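Local coordinates for protein formate dehydrogenase subunit beta (Desulfovibrio gigas, PDB 1H0H) that carries electrons through three [4Fe-4S] clusters as the beta chain of formate dehydrogenase, which reversibly oxidises formate to carbon dioxide, at residues P42-H47 with Y122-K127; P105-L110 with N132-C137. All coordinates share one frame; numbering follows the deposited sequence.

Interaction 1: residues P42-H47 with Y122-K127. With SF4 (iron/sulfur cluster), chain N.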
# COMPACT_ATOMS: atom_id res chain seq x y z
N PRO B 42 21.55 11.72 -16.25
CA PRO B 42 22.45 12.70 -15.62
C PRO B 42 22.23 14.11 -16.12
O PRO B 42 22.55 15.08 -15.42
CB PRO B 42 23.85 12.26 -16.10
CG PRO B 42 23.69 10.94 -16.61
CD PRO B 42 22.26 10.74 -17.07
N ASP B 43 21.71 14.24 -17.33
CA ASP B 43 21.61 15.55 -17.95
C ASP B 43 20.59 15.49 -19.07
O ASP B 43 20.13 14.42 -19.46
CB ASP B 43 23.01 15.93 -18.49
CG ASP B 43 23.13 17.41 -18.92
OD1 ASP B 43 22.41 18.29 -18.37
OD2 ASP B 43 23.96 17.79 -19.77
N PHE B 44 20.19 16.66 -19.55
CA PHE B 44 19.33 16.71 -20.72
C PHE B 44 19.96 15.98 -21.88
O PHE B 44 21.18 15.98 -22.03
CB PHE B 44 19.23 18.16 -21.21
CG PHE B 44 18.45 19.07 -20.31
CD1 PHE B 44 17.11 18.84 -20.06
CD2 PHE B 44 19.04 20.20 -19.78
CE1 PHE B 44 16.37 19.71 -19.24
CE2 PHE B 44 18.32 21.07 -18.99
CZ PHE B 44 16.95 20.82 -18.74
N ASN B 45 19.13 15.34 -22.71
CA ASN B 45 19.60 14.78 -23.98
C ASN B 45 18.51 15.02 -25.03
O ASN B 45 17.43 15.57 -24.70
CB ASN B 45 20.05 13.31 -23.88
CG ASN B 45 18.96 12.40 -23.35
OD1 ASN B 45 17.86 12.36 -23.90
ND2 ASN B 45 19.27 11.63 -22.30
N PHE B 46 18.78 14.66 -26.29
CA PHE B 46 17.81 14.85 -27.38
C PHE B 46 16.42 14.29 -27.05
O PHE B 46 15.41 14.78 -27.58
CB PHE B 46 18.34 14.23 -28.70
CG PHE B 46 17.46 14.47 -29.90
CD1 PHE B 46 17.50 15.68 -30.59
CD2 PHE B 46 16.61 13.47 -30.36
CE1 PHE B 46 16.70 15.89 -31.70
CE2 PHE B 46 15.79 13.67 -31.45
CZ PHE B 46 15.83 14.89 -32.12
N HIS B 47 16.35 13.28 -26.20
CA HIS B 47 15.07 12.62 -25.93
C HIS B 47 14.49 12.93 -24.57
O HIS B 47 13.47 12.34 -24.18
CB HIS B 47 15.22 11.11 -26.01
CG HIS B 47 15.68 10.62 -27.34
ND1 HIS B 47 14.94 10.79 -28.49
CD2 HIS B 47 16.79 9.95 -27.70
CE1 HIS B 47 15.60 10.25 -29.51
NE2 HIS B 47 16.71 9.72 -29.05
N TYR B 122 21.52 28.40 -20.06
CA TYR B 122 21.07 27.34 -19.19
C TYR B 122 21.49 25.95 -19.63
O TYR B 122 21.11 24.96 -19.01
CB TYR B 122 19.54 27.44 -19.04
CG TYR B 122 19.13 28.83 -18.63
CD1 TYR B 122 19.29 29.24 -17.32
CD2 TYR B 122 18.67 29.75 -19.56
CE1 TYR B 122 18.95 30.50 -16.93
CE2 TYR B 122 18.34 31.04 -19.19
CZ TYR B 122 18.48 31.39 -17.87
OH TYR B 122 18.17 32.63 -17.44
N ASP B 123 22.22 25.88 -20.73
CA ASP B 123 22.75 24.64 -21.28
C ASP B 123 21.65 23.61 -21.51
O ASP B 123 21.78 22.46 -21.12
CB ASP B 123 23.84 24.07 -20.38
CG ASP B 123 24.55 22.92 -21.02
OD1 ASP B 123 24.68 22.94 -22.26
OD2 ASP B 123 24.97 21.94 -20.37
N VAL B 124 20.56 24.05 -22.14
CA VAL B 124 19.40 23.21 -22.36
C VAL B 124 19.30 22.37 -23.66
O VAL B 124 19.03 21.17 -23.56
CB VAL B 124 18.09 24.01 -22.11
CG1 VAL B 124 16.85 23.22 -22.56
CG2 VAL B 124 17.98 24.40 -20.64
N PRO B 125 19.53 22.95 -24.84
CA PRO B 125 19.30 22.23 -26.12
C PRO B 125 20.22 21.04 -26.35
O PRO B 125 21.39 21.09 -25.98
CB PRO B 125 19.63 23.27 -27.20
CG PRO B 125 19.96 24.54 -26.52
CD PRO B 125 20.00 24.33 -25.06
N ARG B 126 19.71 20.01 -27.01
CA ARG B 126 20.53 18.81 -27.23
C ARG B 126 20.40 18.25 -28.64
O ARG B 126 19.34 18.30 -29.23
CB ARG B 126 20.18 17.73 -26.19
CG ARG B 126 20.55 18.11 -24.78
CD ARG B 126 22.04 18.08 -24.52
NE ARG B 126 22.40 18.40 -23.15
CZ ARG B 126 22.67 19.63 -22.72
NH1 ARG B 126 22.59 20.68 -23.54
NH2 ARG B 126 23.00 19.81 -21.46
N LYS B 127 21.50 17.74 -29.17
CA LYS B 127 21.56 17.22 -30.52
C LYS B 127 21.42 15.70 -30.54
O LYS B 127 22.02 15.01 -29.72
CB LYS B 127 22.92 17.56 -31.12
CG LYS B 127 23.03 17.32 -32.62
CD LYS B 127 24.50 17.49 -33.11
CE LYS B 127 25.38 16.28 -32.74
NZ LYS B 127 25.23 15.09 -33.63
FE1 SF4 N . 18.23 27.96 -23.75
FE2 SF4 N . 15.53 27.39 -23.86
FE3 SF4 N . 16.47 30.07 -23.42
FE4 SF4 N . 16.83 28.86 -25.88
S1 SF4 N . 14.76 29.48 -24.89
S2 SF4 N . 18.37 29.99 -24.80
S3 SF4 N . 17.17 26.61 -25.24
S4 SF4 N . 16.69 28.18 -21.99
O HOH W 1 23.64 20.75 -18.14
O HOH W 2 21.44 13.98 -26.97

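Interaction 2: residues P105-L110 with N132-C137. With SF4 (iron/sulfur cluster), chain M; SF4 (iron/sulfur cluster), chain N.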
# COMPACT_ATOMS: atom_id res chain seq x y z
N PRO B 105 12.53 20.34 -36.52
CA PRO B 105 13.46 19.46 -37.24
C PRO B 105 14.33 20.24 -38.23
O PRO B 105 15.39 19.72 -38.61
CB PRO B 105 12.53 18.52 -38.00
CG PRO B 105 11.30 18.48 -37.13
CD PRO B 105 11.12 19.93 -36.70
N LYS B 106 13.91 21.42 -38.65
CA LYS B 106 14.73 22.23 -39.54
C LYS B 106 16.11 22.48 -38.94
O LYS B 106 17.03 22.88 -39.65
CB LYS B 106 14.05 23.56 -39.90
CG LYS B 106 12.84 23.43 -40.83
CD LYS B 106 13.17 23.86 -42.24
CE LYS B 106 12.11 24.84 -42.79
NZ LYS B 106 10.74 24.59 -42.25
N THR B 107 16.26 22.26 -37.64
CA THR B 107 17.58 22.40 -37.04
C THR B 107 18.59 21.46 -37.67
O THR B 107 19.79 21.72 -37.61
CB THR B 107 17.57 22.18 -35.51
OG1 THR B 107 16.82 20.99 -35.19
CG2 THR B 107 16.85 23.30 -34.81
N LYS B 108 18.12 20.36 -38.25
CA LYS B 108 19.00 19.40 -38.91
C LYS B 108 19.90 20.05 -39.98
O LYS B 108 21.02 19.58 -40.23
CB LYS B 108 18.15 18.30 -39.55
CG LYS B 108 18.93 17.08 -40.01
CD LYS B 108 18.02 15.98 -40.56
CE LYS B 108 18.81 15.03 -41.46
NZ LYS B 108 18.53 13.59 -41.15
N ASP B 109 19.40 21.10 -40.61
CA ASP B 109 20.12 21.78 -41.70
C ASP B 109 21.03 22.90 -41.23
O ASP B 109 21.63 23.58 -42.06
CB ASP B 109 19.16 22.44 -42.71
CG ASP B 109 18.17 21.47 -43.31
OD1 ASP B 109 18.50 20.27 -43.45
OD2 ASP B 109 17.04 21.85 -43.70
N LEU B 110 21.08 23.15 -39.93
CA LEU B 110 22.00 24.16 -39.43
C LEU B 110 23.44 23.65 -39.64
O LEU B 110 23.76 22.51 -39.31
CB LEU B 110 21.75 24.43 -37.95
CG LEU B 110 20.42 25.12 -37.65
CD1 LEU B 110 20.16 25.17 -36.15
CD2 LEU B 110 20.42 26.51 -38.27
N ASN B 132 22.56 16.93 -37.11
CA ASN B 132 22.57 18.18 -36.37
C ASN B 132 21.23 18.54 -35.77
O ASN B 132 21.08 19.61 -35.19
CB ASN B 132 23.04 19.33 -37.24
CG ASN B 132 24.51 19.31 -37.48
OD1 ASN B 132 25.21 18.42 -37.01
ND2 ASN B 132 25.01 20.30 -38.24
N GLN B 133 20.24 17.66 -35.93
CA GLN B 133 18.93 17.96 -35.38
C GLN B 133 18.98 18.11 -33.88
O GLN B 133 19.59 17.28 -33.20
CB GLN B 133 17.92 16.87 -35.72
CG GLN B 133 16.50 17.34 -35.53
CD GLN B 133 15.49 16.38 -36.12
OE1 GLN B 133 15.77 15.71 -37.12
NE2 GLN B 133 14.31 16.31 -35.52
N MET B 134 18.29 19.12 -33.37
CA MET B 134 18.24 19.40 -31.94
C MET B 134 16.80 19.46 -31.41
O MET B 134 15.88 19.82 -32.14
CB MET B 134 18.97 20.69 -31.64
CG MET B 134 20.50 20.62 -31.83
SD MET B 134 21.30 22.22 -31.58
CE MET B 134 20.58 23.14 -32.94
N ALA B 135 16.60 19.12 -30.15
CA ALA B 135 15.27 19.19 -29.55
C ALA B 135 15.38 19.55 -28.08
O ALA B 135 16.47 19.50 -27.51
CB ALA B 135 14.49 17.87 -29.75
N LYS B 136 14.25 19.94 -27.50
CA LYS B 136 14.15 20.37 -26.11
C LYS B 136 12.65 20.56 -25.86
O LYS B 136 11.83 20.30 -26.75
CB LYS B 136 14.87 21.72 -25.91
CG LYS B 136 14.24 22.85 -26.71
CD LYS B 136 14.80 24.25 -26.32
CE LYS B 136 13.90 25.39 -26.87
NZ LYS B 136 12.49 25.33 -26.25
N CYS B 137 12.29 20.97 -24.64
CA CYS B 137 10.92 21.27 -24.26
C CYS B 137 10.22 22.13 -25.30
O CYS B 137 10.76 23.16 -25.74
CB CYS B 137 10.97 22.03 -22.93
SG CYS B 137 9.45 22.82 -22.41
FE1 SF4 M . 5.68 20.03 -22.04
FE2 SF4 M . 6.73 20.17 -19.50
FE3 SF4 M . 8.12 21.23 -21.66
FE4 SF4 M . 7.87 18.50 -21.34
S1 SF4 M . 8.91 20.01 -19.92
S2 SF4 M . 7.58 19.76 -23.25
S3 SF4 M . 5.87 18.25 -20.44
S4 SF4 M . 6.09 21.99 -20.99
FE1 SF4 N . 18.23 27.96 -23.75
FE2 SF4 N . 15.53 27.39 -23.86
FE3 SF4 N . 16.47 30.07 -23.42
FE4 SF4 N . 16.83 28.86 -25.88
S1 SF4 N . 14.76 29.48 -24.89
S2 SF4 N . 18.37 29.99 -24.80
S3 SF4 N . 17.17 26.61 -25.24
S4 SF4 N . 16.69 28.18 -21.99
O HOH W 3 22.34 17.39 -40.05

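Interaction 1: residues P42-H47 with Y122-K127
The turn that leaves the cluster ligand C120 and enters strand 126-127 meets, in residues 42-47, the long loop between helix 16-25 and strand 51-59. R126 carries most of the contact. Its CG stands anti to the carbonyl carbon, and the chain bends at chi2 (-72°), so the guanidinium folds back over its own turn. NH2 gives a hydrogen bond within a salt bridge to OD2 of D43 at 2.8 Å. It meets that oxygen from above the carboxylate plane, and the two flat groups are turned 62° apart. NE of R126 donates to the carbonyl O of F44 at 2.9 Å, from above the carbonyl plane. NH1 of R126 bonds to the carbonyl O of P125 at 2.7 Å. Weak bonds run from NH1 and NH2 to the carbonyl O of D123 and to its carboxylate, where OD2 is the salt-bridge partner of NH2. D43, D123 and R126 thus form a salt-bridge network, and its 122-127 side lies in the 4Fe-4S dicluster domain, where Y122 and P125 line cluster SF4 of chain N. CD of P125 lies 3.6 Å from its S3. R126 probably eases the repulsion between the two carboxylates. Water 1 bridges D43 OD1 and D123 OD2, and R53 is a second partner of D43. CB of F44 lies over one face of the guanidinium. The F44 ring takes V124 CG1 over one face, and its CE2 touches V124 CG2 at 3.7 Å. CD1 of F46 brings its ring edge to R126 O at 3.5 Å. Water 2 accepts from F46 N and donates to K127 O.

Interaction 2: residues P105-L110 with N132-C137
A 3-10 turn, residues 105-109, packs on the second strand of the small antiparallel pair 126-127 and 134-135, within the dicluster ferredoxin domain. T107 makes the central bond. Its OG1 sits in the crowded position between backbone N and carbonyl carbon (chi1 47°), and accepts from M134 N at 3.0 Å. The bond is almost straight, at 177°. The same hydroxyl is also hydrogen-bonded to the carbonyl O of T104, so it ties the start of the turn to the strand. At the other end of the turn, ND2 of N132 donates to the carbonyl O of L110 at 2.8 Å. It arrives nearly along the C=O axis, with the oxygen in the amide plane. Water 3 donates to K108 O and accepts from N132 N. Q133 N is hydrogen-bonded to S131 OG. The turn's own carbonyls of P105, K106 and T107 accept from the N atoms three residues on. Q133 is extended beyond CG and runs alongside P105, its NE2 3.8 Å from P105 CB. M134 bends at chi3 and brings CE to L110 CD1 at 3.8 Å, beside residues of helix 113-119. K136 NZ bonds to C137 O and to V101 O, while its CD lies 3.5 Å from S3 of cluster SF4 of chain N. C137 SG binds FE3 of the other cluster, SF4 of chain M, at 2.2 Å.

In the fold
Both interactions hold the same two-stranded pair: interaction 1 covers strand 126-127 from the 42-47 loop, and interaction 2 covers strand 134-135 from the 105-109 turn. The two meet directly, where R126 O lies 3.0 Å from A135 N, a probable hydrogen bond. Each is partly buried. The centre of interaction 1 is about 10 Å from the centre of the chain, that of interaction 2 about 18 Å. Interaction 1 joins a charged network to aromatic rings. Interaction 2 uses neutral hydroxyl, amide and backbone groups, with exposed P105 and K108 at its outer side and buried M134 within. Through 122-127 and 132-137, both interactions touch cluster SF4 of chain N.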